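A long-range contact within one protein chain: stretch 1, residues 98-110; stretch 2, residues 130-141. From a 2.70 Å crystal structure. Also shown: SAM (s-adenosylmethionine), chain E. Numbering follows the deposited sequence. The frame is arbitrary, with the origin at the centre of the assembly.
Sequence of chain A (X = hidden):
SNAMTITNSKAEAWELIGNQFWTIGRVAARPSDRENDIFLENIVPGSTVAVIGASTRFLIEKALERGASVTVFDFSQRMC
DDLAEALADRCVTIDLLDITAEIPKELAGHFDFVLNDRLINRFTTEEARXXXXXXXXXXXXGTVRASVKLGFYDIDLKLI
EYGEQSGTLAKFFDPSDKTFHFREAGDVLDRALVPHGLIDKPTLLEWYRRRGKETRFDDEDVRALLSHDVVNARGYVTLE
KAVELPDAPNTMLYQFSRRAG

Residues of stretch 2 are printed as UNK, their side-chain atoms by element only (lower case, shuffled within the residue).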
# COMPACT_ATOMS: atom_id res chain seq x y z
N ASP A 98 -0.91 -11.62 4.28
CA ASP A 98 0.21 -10.71 4.19
C ASP A 98 0.85 -10.79 2.79
O ASP A 98 1.60 -11.71 2.50
CB ASP A 98 1.22 -11.03 5.26
CG ASP A 98 2.50 -10.20 5.13
OD1 ASP A 98 2.72 -9.55 4.08
OD2 ASP A 98 3.32 -10.22 6.08
N ILE A 99 0.58 -9.80 1.95
CA ILE A 99 1.06 -9.84 0.60
C ILE A 99 2.57 -10.02 0.41
O ILE A 99 3.00 -10.35 -0.68
CB ILE A 99 0.58 -8.64 -0.23
CG1 ILE A 99 0.64 -8.95 -1.74
CG2 ILE A 99 1.35 -7.40 0.13
CD1 ILE A 99 -0.58 -9.68 -2.26
N THR A 100 3.38 -9.82 1.45
CA THR A 100 4.83 -10.08 1.33
C THR A 100 5.20 -11.52 1.73
O THR A 100 6.36 -11.94 1.65
CB THR A 100 5.67 -9.14 2.19
OG1 THR A 100 5.46 -9.49 3.56
CG2 THR A 100 5.27 -7.68 1.96
N ALA A 101 4.20 -12.25 2.20
CA ALA A 101 4.35 -13.66 2.50
C ALA A 101 3.97 -14.45 1.25
O ALA A 101 3.31 -13.94 0.33
CB ALA A 101 3.44 -14.03 3.66
N GLU A 102 4.41 -15.71 1.21
CA GLU A 102 4.15 -16.51 0.05
C GLU A 102 2.65 -16.79 -0.04
O GLU A 102 2.01 -17.13 0.95
CB GLU A 102 4.98 -17.79 0.01
CG GLU A 102 5.02 -18.39 -1.38
CD GLU A 102 5.86 -19.64 -1.46
OE1 GLU A 102 6.45 -20.04 -0.43
OE2 GLU A 102 5.93 -20.22 -2.57
N ILE A 103 2.12 -16.64 -1.25
CA ILE A 103 0.70 -16.85 -1.48
C ILE A 103 0.22 -18.32 -1.27
O ILE A 103 0.86 -19.28 -1.73
CB ILE A 103 0.36 -16.31 -2.88
CG1 ILE A 103 0.74 -14.83 -2.92
CG2 ILE A 103 -1.11 -16.53 -3.24
CD1 ILE A 103 0.10 -14.02 -1.80
N PRO A 104 -0.89 -18.52 -0.56
CA PRO A 104 -1.46 -19.87 -0.51
C PRO A 104 -1.80 -20.40 -1.92
O PRO A 104 -2.44 -19.66 -2.70
CB PRO A 104 -2.75 -19.69 0.31
CG PRO A 104 -2.58 -18.41 1.09
CD PRO A 104 -1.63 -17.55 0.27
N LYS A 105 -1.41 -21.63 -2.24
CA LYS A 105 -1.62 -22.20 -3.58
C LYS A 105 -3.09 -22.14 -4.03
O LYS A 105 -3.39 -21.97 -5.22
CB LYS A 105 -1.10 -23.64 -3.63
CG LYS A 105 -1.87 -24.58 -2.73
CD LYS A 105 -1.24 -25.96 -2.59
CE LYS A 105 -2.27 -26.95 -2.04
NZ LYS A 105 -1.84 -28.37 -2.19
N GLU A 106 -4.00 -22.26 -3.09
CA GLU A 106 -5.42 -22.25 -3.42
C GLU A 106 -5.86 -20.91 -3.98
O GLU A 106 -7.02 -20.75 -4.30
CB GLU A 106 -6.29 -22.68 -2.22
CG GLU A 106 -5.64 -22.45 -0.84
CD GLU A 106 -4.48 -23.42 -0.49
OE1 GLU A 106 -3.35 -22.95 -0.19
OE2 GLU A 106 -4.71 -24.65 -0.49
N LEU A 107 -4.94 -19.97 -4.13
CA LEU A 107 -5.26 -18.62 -4.61
C LEU A 107 -4.48 -18.18 -5.86
O LEU A 107 -4.75 -17.12 -6.42
CB LEU A 107 -5.05 -17.59 -3.50
CG LEU A 107 -5.97 -17.65 -2.27
CD1 LEU A 107 -5.53 -16.57 -1.23
CD2 LEU A 107 -7.48 -17.53 -2.65
N ALA A 108 -3.51 -18.97 -6.28
CA ALA A 108 -2.73 -18.65 -7.46
C ALA A 108 -3.63 -18.51 -8.68
O ALA A 108 -4.52 -19.31 -8.86
CB ALA A 108 -1.63 -19.71 -7.68
N GLY A 109 -3.40 -17.48 -9.50
CA GLY A 109 -4.17 -17.25 -10.71
C GLY A 109 -5.69 -17.21 -10.54
O GLY A 109 -6.47 -17.45 -11.48
N HIS A 110 -6.12 -16.86 -9.34
CA HIS A 110 -7.53 -16.89 -9.02
C HIS A 110 -8.26 -15.59 -9.32
O HIS A 110 -9.48 -15.55 -9.35
CB HIS A 110 -7.67 -17.24 -7.54
CG HIS A 110 -8.99 -17.83 -7.20
ND1 HIS A 110 -10.04 -17.08 -6.71
CD2 HIS A 110 -9.44 -19.11 -7.29
CE1 HIS A 110 -11.08 -17.87 -6.51
NE2 HIS A 110 -10.75 -19.10 -6.85
N UNK A 130 9.01 -8.82 -2.91
CA UNK A 130 8.13 -9.91 -2.50
C UNK A 130 6.63 -9.62 -2.73
O UNK A 130 5.88 -10.49 -3.19
c UNK A 130 9.74 -11.70 0.56
n UNK A 130 10.17 -10.68 1.51
c UNK A 130 9.47 -10.28 2.57
c UNK A 130 8.41 -10.29 -1.03
n UNK A 130 9.98 -9.33 3.34
c UNK A 130 9.65 -11.15 -0.85
n UNK A 130 8.29 -10.82 2.87
N UNK A 131 6.20 -8.41 -2.41
CA UNK A 131 4.81 -8.03 -2.62
C UNK A 131 4.40 -8.17 -4.09
O UNK A 131 3.40 -8.81 -4.39
c UNK A 131 4.55 -6.62 -2.13
N UNK A 132 5.17 -7.58 -5.00
CA UNK A 132 4.82 -7.60 -6.43
C UNK A 132 4.67 -9.01 -6.94
O UNK A 132 3.69 -9.31 -7.58
s UNK A 132 5.66 -4.99 -6.82
c UNK A 132 5.81 -6.77 -7.27
N UNK A 133 5.64 -9.87 -6.63
CA UNK A 133 5.51 -11.32 -6.82
C UNK A 133 4.16 -11.89 -6.29
O UNK A 133 3.47 -12.61 -6.99
c UNK A 133 6.97 -13.62 -8.17
c UNK A 133 8.39 -13.88 -6.15
c UNK A 133 7.03 -13.47 -6.65
c UNK A 133 6.70 -12.05 -6.18
N UNK A 134 3.79 -11.54 -5.07
CA UNK A 134 2.51 -11.93 -4.54
C UNK A 134 1.33 -11.46 -5.38
O UNK A 134 0.35 -12.19 -5.56
N UNK A 135 1.37 -10.24 -5.88
CA UNK A 135 0.25 -9.73 -6.65
C UNK A 135 0.13 -10.52 -7.97
O UNK A 135 -0.96 -10.88 -8.44
c UNK A 135 0.46 -7.36 -5.70
c UNK A 135 1.64 -5.01 -4.27
c UNK A 135 0.42 -8.25 -6.92
se UNK A 135 1.07 -5.51 -6.07
N UNK A 136 1.29 -10.76 -8.57
CA UNK A 136 1.40 -11.51 -9.79
C UNK A 136 0.94 -12.96 -9.60
O UNK A 136 0.28 -13.56 -10.44
c UNK A 136 2.26 -10.08 -12.18
c UNK A 136 3.18 -10.17 -10.99
c UNK A 136 2.86 -11.47 -10.25
c UNK A 136 4.62 -10.12 -11.39
N UNK A 137 1.30 -13.50 -8.45
CA UNK A 137 0.90 -14.83 -8.08
C UNK A 137 -0.62 -14.94 -7.97
O UNK A 137 -1.20 -15.94 -8.37
o UNK A 137 1.15 -16.47 -6.33
c UNK A 137 1.57 -15.20 -6.77
N UNK A 138 -1.25 -13.90 -7.42
CA UNK A 138 -2.70 -13.88 -7.27
C UNK A 138 -3.40 -13.88 -8.62
O UNK A 138 -4.37 -14.61 -8.83
c UNK A 138 -2.77 -12.67 -4.97
c UNK A 138 -3.14 -12.66 -6.45
c UNK A 138 -3.36 -13.88 -4.27
c UNK A 138 -3.23 -11.38 -4.29
N UNK A 139 -2.90 -13.07 -9.54
CA UNK A 139 -3.63 -12.74 -10.76
C UNK A 139 -3.41 -13.80 -11.84
O UNK A 139 -4.13 -13.85 -12.83
c UNK A 139 -3.22 -11.36 -11.32
c UNK A 139 -1.74 -11.35 -11.65
c UNK A 139 -3.57 -10.27 -10.32
N UNK A 140 -2.41 -14.65 -11.63
CA UNK A 140 -1.90 -15.51 -12.68
C UNK A 140 -1.61 -14.75 -13.96
O UNK A 140 -0.57 -14.11 -14.09
N UNK A 141 -2.54 -14.82 -14.91
CA UNK A 141 -2.39 -14.13 -16.18
C UNK A 141 -3.25 -12.87 -16.24
O UNK A 141 -3.50 -12.33 -17.31
o UNK A 141 -4.07 -15.56 -17.21
c UNK A 141 -2.75 -15.06 -17.34
N SAM E . -4.13 3.11 3.05
CA SAM E . -3.89 3.91 1.87
C SAM E . -5.08 3.88 0.94
O SAM E . -6.12 3.24 1.17
OXT SAM E . -4.99 4.57 -0.06
CB SAM E . -2.60 3.50 1.17
CG SAM E . -1.69 2.55 1.97
SD SAM E . -2.11 0.78 1.94
CE SAM E . -3.70 0.73 1.05
C5' SAM E . -2.47 0.40 3.69
C4' SAM E . -3.39 -0.77 4.00
O4' SAM E . -2.78 -1.98 3.58
C3' SAM E . -3.64 -0.95 5.49
O3' SAM E . -4.97 -1.38 5.63
C2' SAM E . -2.73 -2.09 5.90
O2' SAM E . -3.32 -2.88 6.91
C1' SAM E . -2.60 -2.91 4.62
N9 SAM E . -1.27 -3.52 4.51
C8 SAM E . -0.07 -2.89 4.70
N7 SAM E . 0.93 -3.79 4.52
C5 SAM E . 0.39 -5.01 4.21
C6 SAM E . 0.96 -6.26 3.93
N6 SAM E . 2.28 -6.47 3.94
N1 SAM E . 0.12 -7.31 3.66
C2 SAM E . -1.25 -7.12 3.69
N3 SAM E . -1.82 -5.89 3.95
C4 SAM E . -1.01 -4.84 4.21
O HOH W 1 -5.12 -16.65 -14.56

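Position 130 carries seven side-chain atoms: three carbons, a nitrogen, then a carbon bearing two more nitrogens, one of which meets the backbone oxygen of T100. This is a guanidinium, so the residue is R130. Its NH1 donates a hydrogen bond of 2.5 Å to T100 O, which lies at the edge of the planar group, where its N-H bonds point; a long, charged donor suits the backbone carbonyl of T100.

Position 131 has a single carbon, which lies beside I99, and is A131. The small methyl suits the place where the two stretches come close: CB lies 4.0 Å from I99 CG2, while A131 CA directs its hydrogen almost straight at I99 O, 3.5 Å away.

Position 132 has one carbon and one sulfur, hence C132, whose CB points away from stretch 1. Position 133 has four carbons forked at the second, L133, and it too makes no contact here.

Position 134 has no side-chain atoms, and its backbone lies against I99 and I103; it is G134. A CB would point toward stretch 1 and fall 2.7 Å from I99 O, a clash. The missing side chain leaves room for I99 O; separately, I99 CD1 lies 4.1 Å from G134 C.

Position 135 is an unbranched chain of two carbons, selenium and a terminal carbon, and it approaches I99: M135, present as selenomethionine. Its flexible, apolar chain suits a buried place, and CG lies 4.3 Å from I99 CG1.

Position 136 shows four carbons forked at the second, so L136; it is buried but out of reach of stretch 1. Position 137 has a carbon and an oxygen, the oxygen beside I103: S137. This compact side chain fits there, with OG 3.5 Å from I103 CB.

Position 138 again has four carbons forked at the second, touching I99, I103 and L107: L138. Although its CB points away, the side chain returns to stretch 1: CD1 lies 3.7 Å from I99 CD1, and CD2 lies 3.6 Å from I103 CG2 and 4.1 Å from L107 CB.

Position 139 has three carbons, two of them borne by the first, and is V139, buried and pointing away. Position 140 has no side chain and its backbone abuts G109: G140 leaves the helix with positive phi, which favours glycine, and a CB would clash 2.7 Å from G109 CA. Position 141 has one carbon and one oxygen, S141, exposed and free of contact with stretch 1.

The contact works by packing a loop along a helix. Apolar side chains fill the middle, glycines permit close backbone approach, and polar bonds fasten both ends: R130 holds T100 O, while G109 N donates to S137 O (2.9 Å) and H110 N donates weakly to L138 O (2.9 Å).

Stretch 2 130-141: RACLGMLSLVGS
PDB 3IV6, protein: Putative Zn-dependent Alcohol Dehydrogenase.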